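Local coordinates for rhamnose ABC transporter, rhamnose-binding protein (Actinomyces odontolyticus ATCC 17982, PDB 5BQ3), which probably binds a sugar, possibly rhamnose, and delivers it to an ABC transporter for uptake, at residues 126-131 / 311-316; 154-159 / 214-219. All coordinates share one frame; numbering follows the deposited sequence.

How the contacts relate
Each contact is a parallel strand pairing in a different lobe of a periplasmic binding protein. Contact 1 joins strands 127-130 and 313-315 at one border of a six-stranded parallel sheet, its centre about 12 Å from that of the chain; contact 2 joins strands 153-159 and 218-221, neighbours inside a four-stranded parallel sheet, its centre about 24 Å from the chain centre on the opposite side. The centres of contacts 1 and 2 lie about 34 Å apart, their nearest atoms about 16 Å apart. Contact 2 is nested within the loop that contact 1 closes: the chain crosses between lobes and returns, consistent with a binding protein that closes on a sugar between them.

Contact 1. Residues 126-131 / 311-316; sequences DLFINQ and NKTVVV
Val-314 packs beside Ile-129 and Lys-312 runs past Asp-126 where strand 313-315 adds a parallel edge to the six-stranded sheet of one lobe of this periplasmic binding protein. Phe-128 pairs with Thr-313, Ile-129 with Val-314 and Asn-130 with Val-315. Four backbone hydrogen bonds alternate across the seam as a parallel ladder: Phe-128 N to Lys-312 O, Val-314 N to Phe-128 O (2.8 Å), Asn-130 N to Val-314 O and Val-316 N to Asn-130 O.

Val-314, with the most surface buried here, shares its face of the sheet with Ile-129. The two side chains run side by side, CD1 of Ile-129 resting 3.8 Å from CB of Val-314. CG1 of Val-314 is anti to the backbone N (chi1 -179°), which leaves CG2 beside the backbone N; CG2 of Val-314 meets CD2 of Leu-127 at 4.1 Å. Helix 271-287 covers this face, its Ala-281 touching both Leu-127 and Ile-129. Farther along, CG2 of Ile-129 meets CG2 of Val-316 at 3.8 Å, the side chains crossing at about a right angle.

On the other face Phe-128 and Thr-313 point the same way. CG of Phe-128 is anti to the backbone N (chi1 171°), and CD2 of its ring lies 3.7 Å from CG2 of Thr-313, an oblique approach; OG1 of Thr-313 lies in the ring plane, at the edge.

Lys-312 borders the pairing with an extended chain. Its CD passes 3.5 Å from Asp-126 O, while OD2 of Asp-126 accepts a hydrogen bond from Val-113 N and OD1 forms a salt bridge with Arg-107 NH2. One water lies 2.7 Å from Asp-126 O, to which it can donate, and accepts only weakly from Lys-312 NZ at 3.3 Å.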
ATOM      1  N   ASP A 126       9.674 -16.802  -1.419  1.00 32.67           N
ATOM      2  CA  ASP A 126       8.846 -17.911  -0.959  1.00 32.85           C
ATOM      3  C   ASP A 126       7.396 -17.471  -0.796  1.00 35.55           C
ATOM      4  O   ASP A 126       6.493 -18.298  -0.934  1.00 35.60           O
ATOM      5  CB  ASP A 126       9.387 -18.467   0.371  1.00 34.83           C
ATOM      6  CG  ASP A 126      10.765 -19.089   0.269  1.00 46.62           C
ATOM      7  OD1 ASP A 126      10.871 -20.216  -0.265  1.00 49.45           O
ATOM      8  OD2 ASP A 126      11.735 -18.462   0.743  1.00 51.06           O
ATOM      9  N   LEU A 127       7.182 -16.162  -0.513  1.00 30.83           N
ATOM     10  CA  LEU A 127       5.877 -15.538  -0.274  1.00 29.82           C
ATOM     11  C   LEU A 127       5.929 -14.024  -0.479  1.00 31.14           C
ATOM     12  O   LEU A 127       6.953 -13.400  -0.200  1.00 30.19           O
ATOM     13  CB  LEU A 127       5.458 -15.837   1.187  1.00 30.38           C
ATOM     14  CG  LEU A 127       4.039 -16.337   1.471  1.00 35.89           C
ATOM     15  CD1 LEU A 127       3.752 -17.670   0.788  1.00 37.41           C
ATOM     16  CD2 LEU A 127       3.840 -16.523   2.954  1.00 38.49           C
ATOM     17  N   PHE A 128       4.810 -13.432  -0.945  1.00 26.95           N
ATOM     18  CA  PHE A 128       4.648 -11.983  -1.103  1.00 24.97           C
ATOM     19  C   PHE A 128       3.447 -11.515  -0.267  1.00 29.24           C
ATOM     20  O   PHE A 128       2.377 -12.120  -0.336  1.00 28.97           O
ATOM     21  CB  PHE A 128       4.506 -11.556  -2.580  1.00 25.97           C
ATOM     22  CG  PHE A 128       4.121 -10.104  -2.809  1.00 25.91           C
ATOM     23  CD1 PHE A 128       4.890  -9.067  -2.283  1.00 27.78           C
ATOM     24  CD2 PHE A 128       3.001  -9.775  -3.561  1.00 27.06           C
ATOM     25  CE1 PHE A 128       4.519  -7.731  -2.476  1.00 27.42           C
ATOM     26  CE2 PHE A 128       2.638  -8.437  -3.762  1.00 28.57           C
ATOM     27  CZ  PHE A 128       3.405  -7.426  -3.225  1.00 25.79           C
ATOM     28  N   ILE A 129       3.639 -10.453   0.538  1.00 26.12           N
ATOM     29  CA  ILE A 129       2.602  -9.867   1.385  1.00 26.03           C
ATOM     30  C   ILE A 129       2.190  -8.531   0.774  1.00 30.99           C
ATOM     31  O   ILE A 129       2.979  -7.582   0.763  1.00 30.29           O
ATOM     32  CB  ILE A 129       3.036  -9.723   2.881  1.00 29.09           C
ATOM     33  CG1 ILE A 129       3.812 -10.969   3.419  1.00 29.51           C
ATOM     34  CG2 ILE A 129       1.838  -9.365   3.781  1.00 29.98           C
ATOM     35  CD1 ILE A 129       3.067 -12.347   3.450  1.00 32.80           C
ATOM     36  N   ASN A 130       0.967  -8.473   0.236  1.00 28.70           N
ATOM     37  CA  ASN A 130       0.421  -7.261  -0.362  1.00 28.66           C
ATOM     38  C   ASN A 130      -0.523  -6.584   0.625  1.00 35.03           C
ATOM     39  O   ASN A 130      -1.304  -7.264   1.295  1.00 35.46           O
ATOM     40  CB  ASN A 130      -0.297  -7.583  -1.675  1.00 29.32           C
ATOM     41  CG  ASN A 130      -0.374  -6.451  -2.682  1.00 48.40           C
ATOM     42  OD1 ASN A 130       0.113  -5.327  -2.480  1.00 40.93           O
ATOM     43  ND2 ASN A 130      -0.975  -6.747  -3.819  1.00 40.77           N
ATOM     44  N   GLN A 131      -0.435  -5.249   0.728  1.00 32.82           N
ATOM     45  CA  GLN A 131      -1.267  -4.431   1.619  1.00 33.24           C
ATOM     46  C   GLN A 131      -2.741  -4.590   1.285  1.00 38.13           C
ATOM     47  O   GLN A 131      -3.550  -4.904   2.156  1.00 38.20           O
ATOM     48  CB  GLN A 131      -0.899  -2.932   1.513  1.00 34.26           C
ATOM     49  CG  GLN A 131       0.581  -2.604   1.617  1.00 54.67           C
ATOM     50  CD  GLN A 131       1.211  -2.394   0.264  1.00 77.41           C
ATOM     51  OE1 GLN A 131       1.308  -3.313  -0.560  1.00 73.86           O
ATOM     52  NE2 GLN A 131       1.676  -1.177   0.017  1.00 70.47           N
ATOM     53  N   ASN A 311      -0.043 -16.816  -7.203  1.00 48.19           N
ATOM     54  CA  ASN A 311       1.311 -16.258  -7.359  1.00 47.02           C
ATOM     55  C   ASN A 311       1.972 -16.042  -5.970  1.00 48.54           C
ATOM     56  O   ASN A 311       2.708 -15.069  -5.771  1.00 47.31           O
ATOM     57  CB  ASN A 311       1.293 -14.963  -8.209  1.00 47.76           C
ATOM     58  CG  ASN A 311       2.631 -14.558  -8.784  1.00 72.12           C
ATOM     59  OD1 ASN A 311       3.302 -15.329  -9.483  1.00 69.33           O
ATOM     60  ND2 ASN A 311       3.034 -13.322  -8.522  1.00 61.40           N
ATOM     61  N   LYS A 312       1.704 -16.978  -5.018  1.00 43.90           N
ATOM     62  CA  LYS A 312       2.203 -17.001  -3.629  1.00 42.45           C
ATOM     63  C   LYS A 312       1.996 -15.634  -2.928  1.00 43.87           C
ATOM     64  O   LYS A 312       2.891 -15.152  -2.229  1.00 42.74           O
ATOM     65  CB  LYS A 312       3.690 -17.416  -3.592  1.00 44.97           C
ATOM     66  CG  LYS A 312       3.969 -18.827  -4.082  1.00 55.90           C
ATOM     67  CD  LYS A 312       5.462 -19.072  -4.174  1.00 64.66           C
ATOM     68  CE  LYS A 312       5.779 -20.464  -4.645  1.00 75.91           C
ATOM     69  NZ  LYS A 312       7.243 -20.691  -4.688  1.00 85.64           N
ATOM     70  N   THR A 313       0.814 -15.014  -3.133  1.00 39.42           N
ATOM     71  CA  THR A 313       0.485 -13.692  -2.594  1.00 37.58           C
ATOM     72  C   THR A 313      -0.539 -13.785  -1.453  1.00 40.19           C
ATOM     73  O   THR A 313      -1.557 -14.460  -1.581  1.00 40.35           O
ATOM     74  CB  THR A 313      -0.006 -12.764  -3.731  1.00 45.56           C
ATOM     75  OG1 THR A 313       0.981 -12.727  -4.760  1.00 45.26           O
ATOM     76  CG2 THR A 313      -0.286 -11.334  -3.260  1.00 42.41           C
ATOM     77  N   VAL A 314      -0.259 -13.061  -0.353  1.00 35.75           N
ATOM     78  CA  VAL A 314      -1.100 -12.937   0.844  1.00 35.66           C
ATOM     79  C   VAL A 314      -1.565 -11.474   0.940  1.00 38.85           C
ATOM     80  O   VAL A 314      -0.732 -10.570   0.885  1.00 38.10           O
ATOM     81  CB  VAL A 314      -0.359 -13.396   2.135  1.00 39.45           C
ATOM     82  CG1 VAL A 314      -1.253 -13.273   3.366  1.00 39.58           C
ATOM     83  CG2 VAL A 314       0.183 -14.819   1.999  1.00 39.99           C
ATOM     84  N   VAL A 315      -2.883 -11.241   1.058  1.00 35.44           N
ATOM     85  CA  VAL A 315      -3.441  -9.887   1.173  1.00 34.33           C
ATOM     86  C   VAL A 315      -3.742  -9.616   2.658  1.00 38.68           C
ATOM     87  O   VAL A 315      -4.406 -10.424   3.312  1.00 39.01           O
ATOM     88  CB  VAL A 315      -4.682  -9.662   0.255  1.00 38.05           C
ATOM     89  CG1 VAL A 315      -5.252  -8.256   0.416  1.00 37.10           C
ATOM     90  CG2 VAL A 315      -4.347  -9.927  -1.208  1.00 37.68           C
ATOM     91  N   VAL A 316      -3.232  -8.479   3.181  1.00 35.05           N
ATOM     92  CA  VAL A 316      -3.408  -8.036   4.573  1.00 35.44           C
ATOM     93  C   VAL A 316      -4.909  -7.792   4.854  1.00 41.75           C
ATOM     94  O   VAL A 316      -5.420  -8.265   5.869  1.00 42.64           O
ATOM     95  CB  VAL A 316      -2.537  -6.788   4.910  1.00 38.09           C
ATOM     96  CG1 VAL A 316      -2.765  -6.314   6.344  1.00 38.35           C
ATOM     97  CG2 VAL A 316      -1.058  -7.072   4.682  1.00 37.42           C
TER
HETATM   98  O   HOH W   1       6.890 -20.947  -1.435  1.00 56.50           O

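Contact 2. Residues 154-159 / 214-219; sequences KVAILS and PDLNAI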
ATOM      1  N   LYS A 154     -21.364  14.104 -11.787  1.00 35.32           N
ATOM      2  CA  LYS A 154     -20.198  14.250 -12.663  1.00 34.04           C
ATOM      3  C   LYS A 154     -18.919  14.182 -11.825  1.00 38.25           C
ATOM      4  O   LYS A 154     -18.728  14.990 -10.914  1.00 38.69           O
ATOM      5  CB  LYS A 154     -20.278  15.553 -13.474  1.00 35.89           C
ATOM      6  CG  LYS A 154     -21.408  15.558 -14.493  1.00 42.02           C
ATOM      7  CD  LYS A 154     -21.362  16.761 -15.410  1.00 47.25           C
ATOM      8  CE  LYS A 154     -22.387  16.640 -16.507  1.00 57.82           C
ATOM      9  NZ  LYS A 154     -22.277  17.746 -17.491  1.00 70.62           N
ATOM     10  N   VAL A 155     -18.063  13.188 -12.116  1.00 33.83           N
ATOM     11  CA  VAL A 155     -16.822  12.916 -11.379  1.00 32.31           C
ATOM     12  C   VAL A 155     -15.597  13.027 -12.316  1.00 35.16           C
ATOM     13  O   VAL A 155     -15.677  12.640 -13.478  1.00 35.15           O
ATOM     14  CB  VAL A 155     -16.912  11.515 -10.700  1.00 35.68           C
ATOM     15  CG1 VAL A 155     -15.649  11.174  -9.917  1.00 34.34           C
ATOM     16  CG2 VAL A 155     -18.135  11.416  -9.795  1.00 36.25           C
ATOM     17  N   ALA A 156     -14.475  13.560 -11.799  1.00 30.82           N
ATOM     18  CA  ALA A 156     -13.212  13.706 -12.527  1.00 30.20           C
ATOM     19  C   ALA A 156     -12.089  12.957 -11.807  1.00 33.38           C
ATOM     20  O   ALA A 156     -12.063  12.931 -10.580  1.00 32.93           O
ATOM     21  CB  ALA A 156     -12.854  15.176 -12.670  1.00 31.20           C
ATOM     22  N   ILE A 157     -11.167  12.342 -12.566  1.00 29.75           N
ATOM     23  CA  ILE A 157     -10.046  11.595 -11.989  1.00 28.72           C
ATOM     24  C   ILE A 157      -8.741  12.390 -12.173  1.00 32.92           C
ATOM     25  O   ILE A 157      -8.405  12.775 -13.292  1.00 32.85           O
ATOM     26  CB  ILE A 157      -9.946  10.147 -12.567  1.00 31.40           C
ATOM     27  CG1 ILE A 157     -11.242   9.337 -12.283  1.00 31.80           C
ATOM     28  CG2 ILE A 157      -8.704   9.406 -12.022  1.00 30.76           C
ATOM     29  CD1 ILE A 157     -11.459   8.105 -13.155  1.00 38.28           C
ATOM     30  N   LEU A 158      -8.026  12.642 -11.058  1.00 29.73           N
ATOM     31  CA  LEU A 158      -6.727  13.312 -11.026  1.00 29.82           C
ATOM     32  C   LEU A 158      -5.699  12.271 -10.583  1.00 35.51           C
ATOM     33  O   LEU A 158      -5.495  12.052  -9.385  1.00 35.45           O
ATOM     34  CB  LEU A 158      -6.738  14.555 -10.108  1.00 29.98           C
ATOM     35  CG  LEU A 158      -5.566  15.541 -10.293  1.00 34.32           C
ATOM     36  CD1 LEU A 158      -6.045  16.959 -10.277  1.00 34.95           C
ATOM     37  CD2 LEU A 158      -4.508  15.352  -9.228  1.00 36.26           C
ATOM     38  N   SER A 159      -5.096  11.592 -11.568  1.00 32.76           N
ATOM     39  CA  SER A 159      -4.130  10.516 -11.358  1.00 32.55           C
ATOM     40  C   SER A 159      -2.680  11.037 -11.265  1.00 37.93           C
ATOM     41  O   SER A 159      -2.451  12.251 -11.290  1.00 37.83           O
ATOM     42  CB  SER A 159      -4.252   9.505 -12.491  1.00 36.51           C
ATOM     43  OG  SER A 159      -3.573   8.302 -12.177  1.00 45.56           O
ATOM     44  N   PRO A 214     -16.986  23.169 -14.474  1.00 41.58           N
ATOM     45  CA  PRO A 214     -17.418  23.841 -13.232  1.00 41.64           C
ATOM     46  C   PRO A 214     -18.625  23.169 -12.560  1.00 45.06           C
ATOM     47  O   PRO A 214     -18.863  23.409 -11.374  1.00 44.64           O
ATOM     48  CB  PRO A 214     -17.748  25.264 -13.692  1.00 44.60           C
ATOM     49  CG  PRO A 214     -18.090  25.140 -15.129  1.00 49.30           C
ATOM     50  CD  PRO A 214     -17.416  23.917 -15.677  1.00 44.01           C
ATOM     51  N   ASP A 215     -19.360  22.316 -13.304  1.00 41.66           N
ATOM     52  CA  ASP A 215     -20.542  21.581 -12.836  1.00 41.86           C
ATOM     53  C   ASP A 215     -20.149  20.232 -12.187  1.00 44.78           C
ATOM     54  O   ASP A 215     -20.991  19.337 -12.034  1.00 45.06           O
ATOM     55  CB  ASP A 215     -21.534  21.370 -14.006  1.00 44.49           C
ATOM     56  CG  ASP A 215     -21.019  20.602 -15.218  1.00 56.66           C
ATOM     57  OD1 ASP A 215     -19.780  20.548 -15.415  1.00 56.82           O
ATOM     58  OD2 ASP A 215     -21.855  20.101 -15.999  1.00 64.34           O
ATOM     59  N   LEU A 216     -18.875  20.119 -11.772  1.00 39.58           N
ATOM     60  CA  LEU A 216     -18.268  18.948 -11.144  1.00 38.14           C
ATOM     61  C   LEU A 216     -18.840  18.676  -9.754  1.00 41.47           C
ATOM     62  O   LEU A 216     -18.999  19.604  -8.960  1.00 42.49           O
ATOM     63  CB  LEU A 216     -16.751  19.171 -11.049  1.00 37.49           C
ATOM     64  CG  LEU A 216     -15.842  17.958 -11.181  1.00 41.13           C
ATOM     65  CD1 LEU A 216     -16.029  17.270 -12.516  1.00 41.03           C
ATOM     66  CD2 LEU A 216     -14.394  18.373 -11.059  1.00 43.16           C
ATOM     67  N   ASN A 217     -19.141  17.399  -9.467  1.00 36.16           N
ATOM     68  CA  ASN A 217     -19.677  16.955  -8.181  1.00 35.89           C
ATOM     69  C   ASN A 217     -18.565  16.471  -7.246  1.00 38.30           C
ATOM     70  O   ASN A 217     -18.645  16.719  -6.042  1.00 38.92           O
ATOM     71  CB  ASN A 217     -20.717  15.847  -8.375  1.00 36.36           C
ATOM     72  CG  ASN A 217     -22.026  16.324  -8.950  1.00 55.46           C
ATOM     73  OD1 ASN A 217     -22.206  16.421 -10.167  1.00 49.93           O
ATOM     74  ND2 ASN A 217     -22.982  16.607  -8.086  1.00 48.86           N
ATOM     75  N   ALA A 218     -17.546  15.764  -7.791  1.00 32.90           N
ATOM     76  CA  ALA A 218     -16.428  15.216  -7.016  1.00 31.49           C
ATOM     77  C   ALA A 218     -15.166  14.972  -7.850  1.00 33.23           C
ATOM     78  O   ALA A 218     -15.222  14.928  -9.079  1.00 32.05           O
ATOM     79  CB  ALA A 218     -16.842  13.907  -6.353  1.00 32.13           C
ATOM     80  N   ILE A 219     -14.024  14.796  -7.152  1.00 29.16           N
ATOM     81  CA  ILE A 219     -12.716  14.485  -7.730  1.00 28.31           C
ATOM     82  C   ILE A 219     -12.149  13.251  -7.011  1.00 32.00           C
ATOM     83  O   ILE A 219     -12.117  13.220  -5.782  1.00 31.37           O
ATOM     84  CB  ILE A 219     -11.713  15.692  -7.693  1.00 31.55           C
ATOM     85  CG1 ILE A 219     -12.279  16.933  -8.414  1.00 32.74           C
ATOM     86  CG2 ILE A 219     -10.347  15.306  -8.288  1.00 31.48           C
ATOM     87  CD1 ILE A 219     -11.655  18.275  -8.031  1.00 42.26           C
TER
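Lys-154 grips residues 215-218 with both its backbone and its side chain, at the start of the pairing between strands 153-159 and 218-221. These are adjacent parallel strands in the four-stranded sheet of the second lobe of the periplasmic binding protein fold, with Val-155 opposite Ala-218 and Ala-156 opposite Ile-219.

The carbonyl of Lys-154 accepts twice. Asn-217 N donates to Lys-154 O at 2.8 Å, in the carbonyl plane, and Ala-218 N makes a weak bond to Lys-154 O at 3.4 Å. The amide of Lys-154 is satisfied by a side chain: Lys-154 N donates to Asn-217 OD1 at 2.9 Å, from above the plane of the Asn-217 side-chain carbonyl, 41° out of it. A chi1 of -72° sets CG of Asn-217 beside its own backbone N, and OD1 on that CG reaches Lys-154 N. Asn-217 thus both donates to and accepts from one residue.

Regular pairing follows with Ala-156 N donating to Ala-218 O at 3.1 Å. Ala-156 continues the ladder to Val-220 by a backbone hydrogen bond, and Leu-158 O is hydrogen-bonded to Ser-221 OG, while Val-155 bonds to Glu-188 and Val-190 of strand 187-194.

Apolar contacts flank these bonds. CB of Ala-156 touches CD1 of Leu-216 at 3.8 Å, and CB of Leu-158 meets CG2 of Ile-219 at 4.1 Å; helix 199-212 packs against Ala-156, Leu-158 and Ile-219.

At the more exposed end, the extended chain of Lys-154 crosses Asp-215 obliquely, its CD 3.4 Å from OD2 of Asp-215. The chain ends in a salt bridge, Lys-154 NZ meeting Asp-215 OD2 at 2.8 Å on the syn side, 26° out of the carboxylate plane.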